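Local structure of carbon monoxide oxidation system transcription regulator CooA-1 (Carboxydothermus hydrogenoformans, 2FMY) at residues A[53-58]-A[71-76]; A[146-151]-A[212-217]; A[40-45]-A[81-86]. The protein senses carbon monoxide through bound haem and, as a CRP-family regulator, probably binds DNA to activate genes for carbon monoxide oxidation. All coordinates share one frame; numbering follows the deposited sequence.

Interaction 1: residues A[53-58]-A[71-76]; sequences SGRVRV and ILEAGD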
loop_
_atom_site.group_PDB
_atom_site.type_symbol
_atom_site.label_atom_id
_atom_site.label_comp_id
_atom_site.label_asym_id
_atom_site.label_seq_id
_atom_site.Cartn_x
_atom_site.Cartn_y
_atom_site.Cartn_z
ATOM N N SER A 53 19.103 -15.184 -4.390
ATOM C CA SER A 53 19.903 -14.493 -5.379
ATOM C C SER A 53 19.040 -14.087 -6.569
ATOM O O SER A 53 18.047 -14.738 -6.884
ATOM C CB SER A 53 21.071 -15.367 -5.841
ATOM O OG SER A 53 20.593 -16.531 -6.485
ATOM N N GLY A 54 19.436 -13.008 -7.229
ATOM C CA GLY A 54 18.692 -12.500 -8.362
ATOM C C GLY A 54 17.858 -11.317 -7.952
ATOM O O GLY A 54 18.111 -10.689 -6.924
ATOM N N ARG A 55 16.871 -11.001 -8.782
ATOM C CA ARG A 55 15.990 -9.865 -8.552
ATOM C C ARG A 55 14.622 -10.224 -9.105
ATOM O O ARG A 55 14.506 -10.820 -10.189
ATOM C CB ARG A 55 16.522 -8.584 -9.220
ATOM C CG ARG A 55 17.688 -7.907 -8.467
ATOM C CD ARG A 55 18.330 -6.727 -9.238
ATOM N NE ARG A 55 17.347 -5.702 -9.614
ATOM C CZ ARG A 55 17.607 -4.395 -9.712
ATOM N NH1 ARG A 55 18.824 -3.925 -9.441
ATOM N NH2 ARG A 55 16.645 -3.548 -10.067
ATOM N N VAL A 56 13.593 -9.845 -8.360
ATOM C CA VAL A 56 12.235 -10.258 -8.659
ATOM C C VAL A 56 11.338 -9.026 -8.693
ATOM O O VAL A 56 11.354 -8.201 -7.774
ATOM C CB VAL A 56 11.738 -11.299 -7.603
ATOM C CG1 VAL A 56 10.237 -11.455 -7.639
ATOM C CG2 VAL A 56 12.416 -12.652 -7.816
ATOM N N ARG A 57 10.570 -8.899 -9.765
ATOM C CA ARG A 57 9.644 -7.794 -9.922
ATOM C C ARG A 57 8.251 -8.187 -9.435
ATOM O O ARG A 57 7.701 -9.218 -9.857
ATOM C CB ARG A 57 9.585 -7.346 -11.385
ATOM C CG ARG A 57 8.729 -6.103 -11.595
ATOM C CD ARG A 57 8.929 -5.495 -12.962
ATOM N NE ARG A 57 8.365 -6.318 -14.031
ATOM C CZ ARG A 57 7.240 -6.041 -14.687
ATOM N NH1 ARG A 57 6.529 -4.955 -14.393
ATOM N NH2 ARG A 57 6.825 -6.860 -15.647
ATOM N N VAL A 58 7.709 -7.375 -8.533
ATOM C CA VAL A 58 6.324 -7.483 -8.096
ATOM C C VAL A 58 5.530 -6.401 -8.827
ATOM O O VAL A 58 5.882 -5.215 -8.769
ATOM C CB VAL A 58 6.187 -7.321 -6.558
ATOM C CG1 VAL A 58 4.735 -7.498 -6.111
ATOM C CG2 VAL A 58 7.113 -8.325 -5.816
ATOM N N ILE A 71 10.894 -3.958 -6.681
ATOM C CA ILE A 71 11.940 -4.891 -7.094
ATOM C C ILE A 71 12.482 -5.518 -5.810
ATOM O O ILE A 71 12.928 -4.817 -4.906
ATOM C CB ILE A 71 13.063 -4.195 -7.893
ATOM C CG1 ILE A 71 12.495 -3.347 -9.047
ATOM C CG2 ILE A 71 14.116 -5.207 -8.380
ATOM C CD1 ILE A 71 11.583 -4.084 -10.018
ATOM N N LEU A 72 12.381 -6.837 -5.714
ATOM C CA LEU A 72 12.896 -7.565 -4.559
ATOM C C LEU A 72 14.286 -8.041 -4.880
ATOM O O LEU A 72 14.540 -8.542 -5.971
ATOM C CB LEU A 72 12.003 -8.762 -4.202
ATOM C CG LEU A 72 10.503 -8.492 -4.006
ATOM C CD1 LEU A 72 9.742 -9.798 -3.967
ATOM C CD2 LEU A 72 10.218 -7.672 -2.757
ATOM N N GLU A 73 15.181 -7.874 -3.921
ATOM C CA GLU A 73 16.579 -8.213 -4.090
ATOM C C GLU A 73 16.955 -9.268 -3.059
ATOM O O GLU A 73 16.151 -9.596 -2.180
ATOM C CB GLU A 73 17.425 -6.949 -3.934
ATOM C CG GLU A 73 17.336 -6.051 -5.164
ATOM C CD GLU A 73 17.689 -4.607 -4.890
ATOM O OE1 GLU A 73 18.088 -4.290 -3.750
ATOM O OE2 GLU A 73 17.565 -3.779 -5.822
ATOM N N ALA A 74 18.163 -9.807 -3.178
ATOM C CA ALA A 74 18.655 -10.818 -2.254
ATOM C C ALA A 74 18.382 -10.403 -0.814
ATOM O O ALA A 74 18.723 -9.292 -0.405
ATOM C CB ALA A 74 20.135 -11.066 -2.475
ATOM N N GLY A 75 17.729 -11.284 -0.064
ATOM C CA GLY A 75 17.430 -11.020 1.340
ATOM C C GLY A 75 16.014 -10.532 1.588
ATOM O O GLY A 75 15.576 -10.431 2.742
ATOM N N ASP A 76 15.287 -10.246 0.512
ATOM C CA ASP A 76 13.915 -9.754 0.628
ATOM C C ASP A 76 12.876 -10.861 0.695
ATOM O O ASP A 76 12.966 -11.848 -0.025
ATOM C CB ASP A 76 13.576 -8.797 -0.520
ATOM C CG ASP A 76 14.232 -7.435 -0.365
ATOM O OD1 ASP A 76 14.575 -7.033 0.768
ATOM O OD2 ASP A 76 14.406 -6.758 -1.398
HETATM O O HOH W 1 19.771 -9.111 -5.573
#

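Interaction 2: residues A[146-151]-A[212-217]; sequences FLVQAA and KLKEFS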
loop_
_atom_site.group_PDB
_atom_site.type_symbol
_atom_site.label_atom_id
_atom_site.label_comp_id
_atom_site.label_asym_id
_atom_site.label_seq_id
_atom_site.Cartn_x
_atom_site.Cartn_y
_atom_site.Cartn_z
ATOM N N PHE A 146 6.266 20.270 -19.171
ATOM C CA PHE A 146 6.690 21.612 -18.768
ATOM C C PHE A 146 8.087 21.609 -18.141
ATOM O O PHE A 146 8.929 22.409 -18.524
ATOM C CB PHE A 146 5.669 22.262 -17.819
ATOM C CG PHE A 146 6.170 23.532 -17.156
ATOM C CD1 PHE A 146 6.547 24.639 -17.920
ATOM C CD2 PHE A 146 6.259 23.613 -15.774
ATOM C CE1 PHE A 146 7.024 25.809 -17.304
ATOM C CE2 PHE A 146 6.726 24.773 -15.147
ATOM C CZ PHE A 146 7.105 25.874 -15.910
ATOM N N LEU A 147 8.333 20.703 -17.192
ATOM C CA LEU A 147 9.616 20.629 -16.502
ATOM C C LEU A 147 10.775 20.223 -17.415
ATOM O O LEU A 147 11.896 20.699 -17.227
ATOM C CB LEU A 147 9.552 19.700 -15.278
ATOM C CG LEU A 147 8.506 20.004 -14.201
ATOM C CD1 LEU A 147 8.562 19.003 -13.052
ATOM C CD2 LEU A 147 8.605 21.435 -13.696
ATOM N N VAL A 148 10.501 19.356 -18.388
ATOM C CA VAL A 148 11.496 18.953 -19.394
ATOM C C VAL A 148 11.863 20.133 -20.298
ATOM O O VAL A 148 13.039 20.329 -20.609
ATOM C CB VAL A 148 11.034 17.735 -20.253
ATOM C CG1 VAL A 148 11.992 17.492 -21.421
ATOM C CG2 VAL A 148 10.939 16.474 -19.402
ATOM N N GLN A 149 10.854 20.901 -20.714
ATOM C CA GLN A 149 11.067 22.128 -21.476
ATOM C C GLN A 149 11.870 23.169 -20.684
ATOM O O GLN A 149 12.843 23.727 -21.189
ATOM C CB GLN A 149 9.724 22.722 -21.935
ATOM C CG GLN A 149 9.868 23.867 -22.923
ATOM C CD GLN A 149 10.642 23.460 -24.172
ATOM O OE1 GLN A 149 10.339 22.442 -24.795
ATOM N NE2 GLN A 149 11.645 24.257 -24.541
ATOM N N ALA A 150 11.440 23.430 -19.454
ATOM C CA ALA A 150 12.156 24.318 -18.539
ATOM C C ALA A 150 13.620 23.893 -18.334
ATOM O O ALA A 150 14.506 24.744 -18.262
ATOM C CB ALA A 150 11.427 24.380 -17.196
ATOM N N ALA A 151 13.863 22.583 -18.224
ATOM C CA ALA A 151 15.233 22.039 -18.170
ATOM C C ALA A 151 16.025 22.395 -19.426
ATOM O O ALA A 151 17.182 22.802 -19.337
ATOM C CB ALA A 151 15.217 20.523 -17.956
ATOM N N LYS A 212 14.339 9.943 -16.226
ATOM C CA LYS A 212 13.122 9.344 -15.664
ATOM C C LYS A 212 11.906 10.252 -15.853
ATOM O O LYS A 212 10.800 9.778 -16.096
ATOM C CB LYS A 212 13.311 9.010 -14.181
ATOM C CG LYS A 212 12.288 8.017 -13.638
ATOM C CD LYS A 212 12.394 7.847 -12.118
ATOM C CE LYS A 212 13.648 7.081 -11.711
ATOM N NZ LYS A 212 13.402 6.170 -10.550
ATOM N N LEU A 213 12.126 11.559 -15.740
ATOM C CA LEU A 213 11.071 12.550 -15.923
ATOM C C LEU A 213 10.562 12.605 -17.368
ATOM O O LEU A 213 9.368 12.803 -17.605
ATOM C CB LEU A 213 11.567 13.928 -15.456
ATOM C CG LEU A 213 10.646 15.149 -15.457
ATOM C CD1 LEU A 213 9.540 15.037 -14.425
ATOM C CD2 LEU A 213 11.477 16.397 -15.204
ATOM N N LYS A 214 11.467 12.431 -18.328
ATOM C CA LYS A 214 11.088 12.326 -19.744
ATOM C C LYS A 214 10.178 11.115 -20.033
ATOM O O LYS A 214 9.458 11.104 -21.029
ATOM C CB LYS A 214 12.328 12.280 -20.638
ATOM C CG LYS A 214 13.116 13.577 -20.680
ATOM C CD LYS A 214 14.332 13.448 -21.567
ATOM C CE LYS A 214 15.034 14.783 -21.719
ATOM N NZ LYS A 214 16.287 14.649 -22.513
ATOM N N GLU A 215 10.214 10.112 -19.156
ATOM C CA GLU A 215 9.324 8.953 -19.258
ATOM C C GLU A 215 7.877 9.341 -18.951
ATOM O O GLU A 215 6.952 8.734 -19.479
ATOM C CB GLU A 215 9.779 7.811 -18.336
ATOM C CG GLU A 215 11.183 7.270 -18.625
ATOM C CD GLU A 215 11.612 6.130 -17.688
ATOM O OE1 GLU A 215 12.782 5.690 -17.786
ATOM O OE2 GLU A 215 10.791 5.664 -16.860
ATOM N N PHE A 216 7.688 10.353 -18.106
ATOM C CA PHE A 216 6.345 10.852 -17.782
ATOM C C PHE A 216 5.831 11.866 -18.789
ATOM O O PHE A 216 4.632 12.144 -18.842
ATOM C CB PHE A 216 6.294 11.435 -16.372
ATOM C CG PHE A 216 6.432 10.411 -15.315
ATOM C CD1 PHE A 216 7.582 10.347 -14.546
ATOM C CD2 PHE A 216 5.429 9.470 -15.115
ATOM C CE1 PHE A 216 7.720 9.370 -13.573
ATOM C CE2 PHE A 216 5.557 8.489 -14.152
ATOM C CZ PHE A 216 6.700 8.435 -13.379
ATOM N N SER A 217 6.747 12.418 -19.577
ATOM C CA SER A 217 6.395 13.312 -20.667
ATOM C C SER A 217 6.025 12.539 -21.943
ATOM O O SER A 217 5.582 13.135 -22.927
ATOM C CB SER A 217 7.550 14.277 -20.934
ATOM O OG SER A 217 7.199 15.210 -21.935
#

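Interaction 3: residues A[40-45]-A[81-86]; sequences TPNTER and HTRAFI. With HEM (protoporphyrin IX containing Fe), chain E.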
loop_
_atom_site.group_PDB
_atom_site.type_symbol
_atom_site.label_atom_id
_atom_site.label_comp_id
_atom_site.label_asym_id
_atom_site.label_seq_id
_atom_site.Cartn_x
_atom_site.Cartn_y
_atom_site.Cartn_z
ATOM N N THR A 40 1.459 -16.152 -10.147
ATOM C CA THR A 40 0.323 -15.332 -10.546
ATOM C C THR A 40 -0.398 -14.867 -9.271
ATOM O O THR A 40 -0.068 -15.342 -8.186
ATOM C CB THR A 40 -0.628 -16.128 -11.456
ATOM O OG1 THR A 40 -0.967 -17.372 -10.828
ATOM C CG2 THR A 40 0.042 -16.422 -12.791
ATOM N N PRO A 41 -1.341 -13.903 -9.376
ATOM C CA PRO A 41 -2.104 -13.497 -8.194
ATOM C C PRO A 41 -2.755 -14.662 -7.443
ATOM O O PRO A 41 -3.529 -15.428 -8.044
ATOM C CB PRO A 41 -3.181 -12.587 -8.776
ATOM C CG PRO A 41 -2.551 -11.999 -9.988
ATOM C CD PRO A 41 -1.706 -13.098 -10.557
ATOM N N ASN A 42 -2.433 -14.782 -6.144
ATOM C CA ASN A 42 -3.119 -15.714 -5.230
ATOM C C ASN A 42 -3.096 -17.174 -5.689
ATOM O O ASN A 42 -4.154 -17.807 -5.790
ATOM C CB ASN A 42 -4.588 -15.297 -5.017
ATOM C CG ASN A 42 -4.735 -13.907 -4.430
ATOM O OD1 ASN A 42 -4.217 -13.615 -3.353
ATOM N ND2 ASN A 42 -5.486 -13.051 -5.124
ATOM N N THR A 43 -1.899 -17.700 -5.953
ATOM C CA THR A 43 -1.716 -19.067 -6.455
ATOM C C THR A 43 -2.365 -20.102 -5.530
ATOM O O THR A 43 -2.726 -19.789 -4.394
ATOM C CB THR A 43 -0.202 -19.411 -6.667
ATOM O OG1 THR A 43 0.504 -19.358 -5.419
ATOM C CG2 THR A 43 0.449 -18.455 -7.641
ATOM N N GLU A 44 -2.517 -21.333 -6.015
ATOM C CA GLU A 44 -3.095 -22.403 -5.205
ATOM C C GLU A 44 -2.339 -22.537 -3.868
ATOM O O GLU A 44 -2.952 -22.533 -2.795
ATOM C CB GLU A 44 -3.128 -23.725 -5.991
ATOM C CG GLU A 44 -3.921 -23.647 -7.326
ATOM C CD GLU A 44 -4.086 -24.998 -8.047
ATOM O OE1 GLU A 44 -3.303 -25.946 -7.783
ATOM O OE2 GLU A 44 -5.009 -25.111 -8.890
ATOM N N ARG A 45 -1.011 -22.617 -3.932
ATOM C CA ARG A 45 -0.194 -22.722 -2.724
ATOM C C ARG A 45 0.072 -21.368 -2.077
ATOM O O ARG A 45 0.443 -20.394 -2.747
ATOM C CB ARG A 45 1.119 -23.458 -2.997
ATOM C CG ARG A 45 0.945 -24.961 -3.154
ATOM C CD ARG A 45 2.170 -25.716 -2.690
ATOM N NE ARG A 45 2.350 -25.659 -1.237
ATOM C CZ ARG A 45 3.421 -26.120 -0.602
ATOM N NH1 ARG A 45 4.420 -26.676 -1.285
ATOM N NH2 ARG A 45 3.501 -26.016 0.716
ATOM N N HIS A 81 0.233 -14.707 -1.714
ATOM C CA HIS A 81 -1.203 -14.480 -1.451
ATOM C C HIS A 81 -1.652 -13.035 -1.685
ATOM O O HIS A 81 -2.562 -12.530 -1.021
ATOM C CB HIS A 81 -1.649 -15.034 -0.079
ATOM C CG HIS A 81 -0.922 -14.438 1.088
ATOM N ND1 HIS A 81 0.099 -15.094 1.742
ATOM C CD2 HIS A 81 -1.061 -13.243 1.711
ATOM C CE1 HIS A 81 0.552 -14.331 2.720
ATOM N NE2 HIS A 81 -0.132 -13.204 2.724
ATOM N N THR A 82 -1.016 -12.386 -2.657
ATOM C CA THR A 82 -1.372 -11.024 -3.050
ATOM C C THR A 82 -1.942 -11.019 -4.465
ATOM O O THR A 82 -1.796 -11.994 -5.204
ATOM C CB THR A 82 -0.160 -10.050 -2.995
ATOM O OG1 THR A 82 0.639 -10.214 -4.173
ATOM C CG2 THR A 82 0.709 -10.288 -1.738
ATOM N N ARG A 83 -2.571 -9.911 -4.840
ATOM C CA ARG A 83 -3.136 -9.761 -6.179
ATOM C C ARG A 83 -2.121 -9.366 -7.269
ATOM O O ARG A 83 -2.509 -8.969 -8.370
ATOM C CB ARG A 83 -4.299 -8.766 -6.144
ATOM C CG ARG A 83 -5.608 -9.382 -5.635
ATOM C CD ARG A 83 -6.587 -8.299 -5.215
ATOM N NE ARG A 83 -6.137 -7.604 -4.009
ATOM C CZ ARG A 83 -6.692 -6.496 -3.518
ATOM N NH1 ARG A 83 -7.727 -5.916 -4.131
ATOM N NH2 ARG A 83 -6.205 -5.955 -2.407
ATOM N N ALA A 84 -0.832 -9.500 -6.981
ATOM C CA ALA A 84 0.216 -9.115 -7.925
ATOM C C ALA A 84 0.863 -10.313 -8.619
ATOM O O ALA A 84 0.828 -11.437 -8.107
ATOM C CB ALA A 84 1.272 -8.291 -7.207
ATOM N N PHE A 85 1.433 -10.060 -9.795
ATOM C CA PHE A 85 2.269 -11.026 -10.487
ATOM C C PHE A 85 3.708 -10.889 -9.973
ATOM O O PHE A 85 4.107 -9.824 -9.467
ATOM C CB PHE A 85 2.222 -10.819 -12.002
ATOM C CG PHE A 85 0.904 -11.195 -12.638
ATOM C CD1 PHE A 85 0.742 -12.436 -13.248
ATOM C CD2 PHE A 85 -0.170 -10.305 -12.637
ATOM C CE1 PHE A 85 -0.463 -12.796 -13.851
ATOM C CE2 PHE A 85 -1.386 -10.648 -13.245
ATOM C CZ PHE A 85 -1.532 -11.898 -13.853
ATOM N N ILE A 86 4.468 -11.974 -10.077
ATOM C CA ILE A 86 5.844 -12.003 -9.577
ATOM C C ILE A 86 6.734 -12.626 -10.644
ATOM O O ILE A 86 6.537 -13.782 -11.018
ATOM C CB ILE A 86 5.941 -12.762 -8.223
ATOM C CG1 ILE A 86 5.112 -12.044 -7.145
ATOM C CG2 ILE A 86 7.389 -12.890 -7.765
ATOM C CD1 ILE A 86 4.974 -12.826 -5.840
HETATM C CHA HEM E . -2.840 -10.499 2.912
HETATM C CHB HEM E . -1.803 -13.554 6.530
HETATM C CHC HEM E . 2.926 -13.216 5.407
HETATM C CHD HEM E . 1.940 -9.457 2.484
HETATM C C1A HEM E . -2.986 -11.403 3.946
HETATM C C2A HEM E . -4.242 -11.951 4.446
HETATM C C3A HEM E . -3.966 -12.797 5.457
HETATM C C4A HEM E . -2.519 -12.818 5.617
HETATM C CMA HEM E . -5.000 -13.618 6.285
HETATM C CAA HEM E . -5.649 -11.579 3.913
HETATM C CBA HEM E . -6.121 -10.428 4.803
HETATM C CGA HEM E . -7.580 -10.089 4.613
HETATM O O1A HEM E . -8.461 -10.974 4.812
HETATM O O2A HEM E . -7.867 -8.916 4.272
HETATM C C1B HEM E . -0.431 -13.696 6.574
HETATM C C2B HEM E . 0.306 -14.443 7.569
HETATM C C3B HEM E . 1.619 -14.355 7.262
HETATM C C4B HEM E . 1.753 -13.546 6.061
HETATM C CMB HEM E . -0.359 -15.187 8.752
HETATM C CAB HEM E . 2.814 -14.962 8.025
HETATM C CBB HEM E . 2.716 -16.085 8.732
HETATM C C1C HEM E . 3.097 -12.200 4.492
HETATM C C2C HEM E . 4.327 -11.788 3.838
HETATM C C3C HEM E . 4.049 -10.738 3.037
HETATM C C4C HEM E . 2.632 -10.451 3.150
HETATM C CMC HEM E . 5.709 -12.455 4.035
HETATM C CAC HEM E . 5.027 -9.954 2.128
HETATM C CBC HEM E . 6.036 -9.259 2.670
HETATM C C1D HEM E . 0.574 -9.396 2.274
HETATM C C2D HEM E . -0.116 -8.488 1.372
HETATM C C3D HEM E . -1.605 -8.814 1.520
HETATM C C4D HEM E . -1.678 -9.888 2.476
HETATM C CMD HEM E . 0.509 -7.405 0.471
HETATM C CAD HEM E . -2.773 -8.148 0.764
HETATM C CBD HEM E . -2.831 -8.886 -0.561
HETATM C CGD HEM E . -3.803 -8.263 -1.526
HETATM O O1D HEM E . -3.720 -8.571 -2.731
HETATM O O2D HEM E . -4.673 -7.471 -1.092
HETATM N NA HEM E . -1.963 -11.959 4.685
HETATM N NB HEM E . 0.482 -13.169 5.673
HETATM N NC HEM E . 2.095 -11.368 4.037
HETATM N ND HEM E . -0.387 -10.188 2.895
HETATM FE FE HEM E . 0.042 -11.670 4.228
HETATM O O HOH W 2 1.422 -13.756 -6.586
#

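Interaction 1: residues A[53-58]-A[71-76]
The R55 guanidinium carries the carboxylate of E73 over one face, with OE2 offset toward the rim, while the CG2 methyl of I71 comes in obliquely near NE and NH2, beside which the bend of the R55 chain at chi3 (56°) places the group. E73 OE2 stands above the guanidinium plane, which makes the long salt bridge to R55 NH1, 3.8 Å, one of charge only; the carboxylate plane is turned 58° from it. Lower down, the side chains of R55 and E73 lie side by side, pointing the same way, and meet at their CG atoms. On this same side of the sheet the I71 CD1 methyl packs 3.8 Å from R57 CG; the guanidinium of R57 reaches on along the sheet to E66. The opposite side is apolar and buried: L72 CD1 lies 3.5 Å from V58 CG2 and 4.1 Å from V56 CG1, a group that V119 and F78 extend. Between the two sides, V56 and L72 form an antiparallel hydrogen-bonded pair, V56 N to L72 O at 2.9 Å and L72 N to V56 O at 2.7 Å. Beyond the pair a water bridges G54 O and A74 N where the backbones separate. The chain then bends in a type II turn from E73 to D76, whose positive-phi position is held by G75; D76 OD2 accepts from E73 N at 2.9 Å, on the anti side, 31° out of the carboxylate plane. Strands 55-61 and 66-73 thus make a classic antiparallel beta hairpin of the cyclic nucleotide-binding domain, with the side chain of L72 about 7 Å from a haem.

Interaction 2: residues A[146-151]-A[212-217]
The helical segments 146-151 and 212-216 run at 133° to each other, their axes 9.6 Å apart at closest approach; the backbones come nearest at V148 and K214, whose CA atoms are 6.6 Å apart. No hydrogen bond joins them, and the contact is small and mainly apolar. V148 is its centre. With CG1 anti to the backbone N (chi1 171°), the valine presents both methyls to the other helix: CG2 sits 3.8 Å from K214 CG and 4.2 Å from L213 CG, while CG1 lies 4.1 Å from K214 CE. K214 is extended beyond CG and passes V148 at about a right angle, so its aliphatic length, rather than its amine, does the touching. S217 adds its CB at 4.3 Å from V148 CG2. Beside it, L147 CB meets the L213 CD2 methyl at 3.8 Å, and both leucines are buried. L205 and L207 of strand 204-207 extend this apolar patch, L205 against L147 and L207 against L213. In the Crp-like helix-turn-helix domain the contact therefore packs the C-terminal helix 210-216 against helix 137-154 beside that strand, while F146 turns away toward helix 170-177.

Interaction 3: residues A[40-45]-A[81-86]
F85 holds its CG anti to the carbonyl carbon (chi1 -70°), which swings the ring back to P41 and lays one face against the proline. P41 CD stands 3.4 Å from the F85 ring centroid and only 8° off the ring normal, a CH-pi contact over the middle of the face. T40 CG2 approaches the same ring obliquely, 3.8 Å from F85 CE1. The CB of H81 points away from segment 40-45, and with CG between the backbone N and the carbonyl carbon (chi1 59°) the imidazole faces the haem, where NE2 binds the iron at 2.2 Å. Its other nitrogen, ND1, is hydrogen-bonded to N46, which would limit rotation of the ring. A second ligand completes the iron site, consistent with the imidazole bound nearby.

Across the backbones, N42 N gives a weak, bent hydrogen bond to T82 O at 3.0 Å, and a water donates to both T40 O and A84 O. T82 OG1 accepts from A84 N at 3.2 Å, an ST turn that shapes the chain around R83. The guanidinium of R83 meets one haem propionate edge-on, in its own plane: R83 NE reaches HEM O1D at 2.9 Å and NH2 reaches O2D, while the R83 backbone N also donates to O1D, at 2.8 Å. Two donors therefore grip O1D. The guanidinium has further partners on the second subunit, a salt bridge to D190 and hydrogen bonds to the backbone O of K125 and to T129 OG1 of that subunit, so the propionate site lies at the dimer interface. Segment 40-45 is the loop between strands 37-39 and 47-53; segment 81-86 leads into strand 85-88, which sits between strands 37-39 and 55-61, with A84 on V58 and F85 on A61.

How the interactions relate
From the N terminus, segment 40-45 comes first, and interaction 3 closes a long, strand-rich loop when the chain returns at 81-86. Interaction 1 is nested inside that loop, its own closure being the short hairpin of strands 55-61 and 66-73. The two meet in one sheet, where strands 55-61 and 85-88 are neighbours and V56 and V58 pack against I86 and A84, linking the hairpin to the haem-binding turn. Interaction 2 follows in series, after both have closed. It joins helices 137-154 and 210-216 in the helix-turn-helix domain, on the opposite side of the chain's centre, and touches neither of the others.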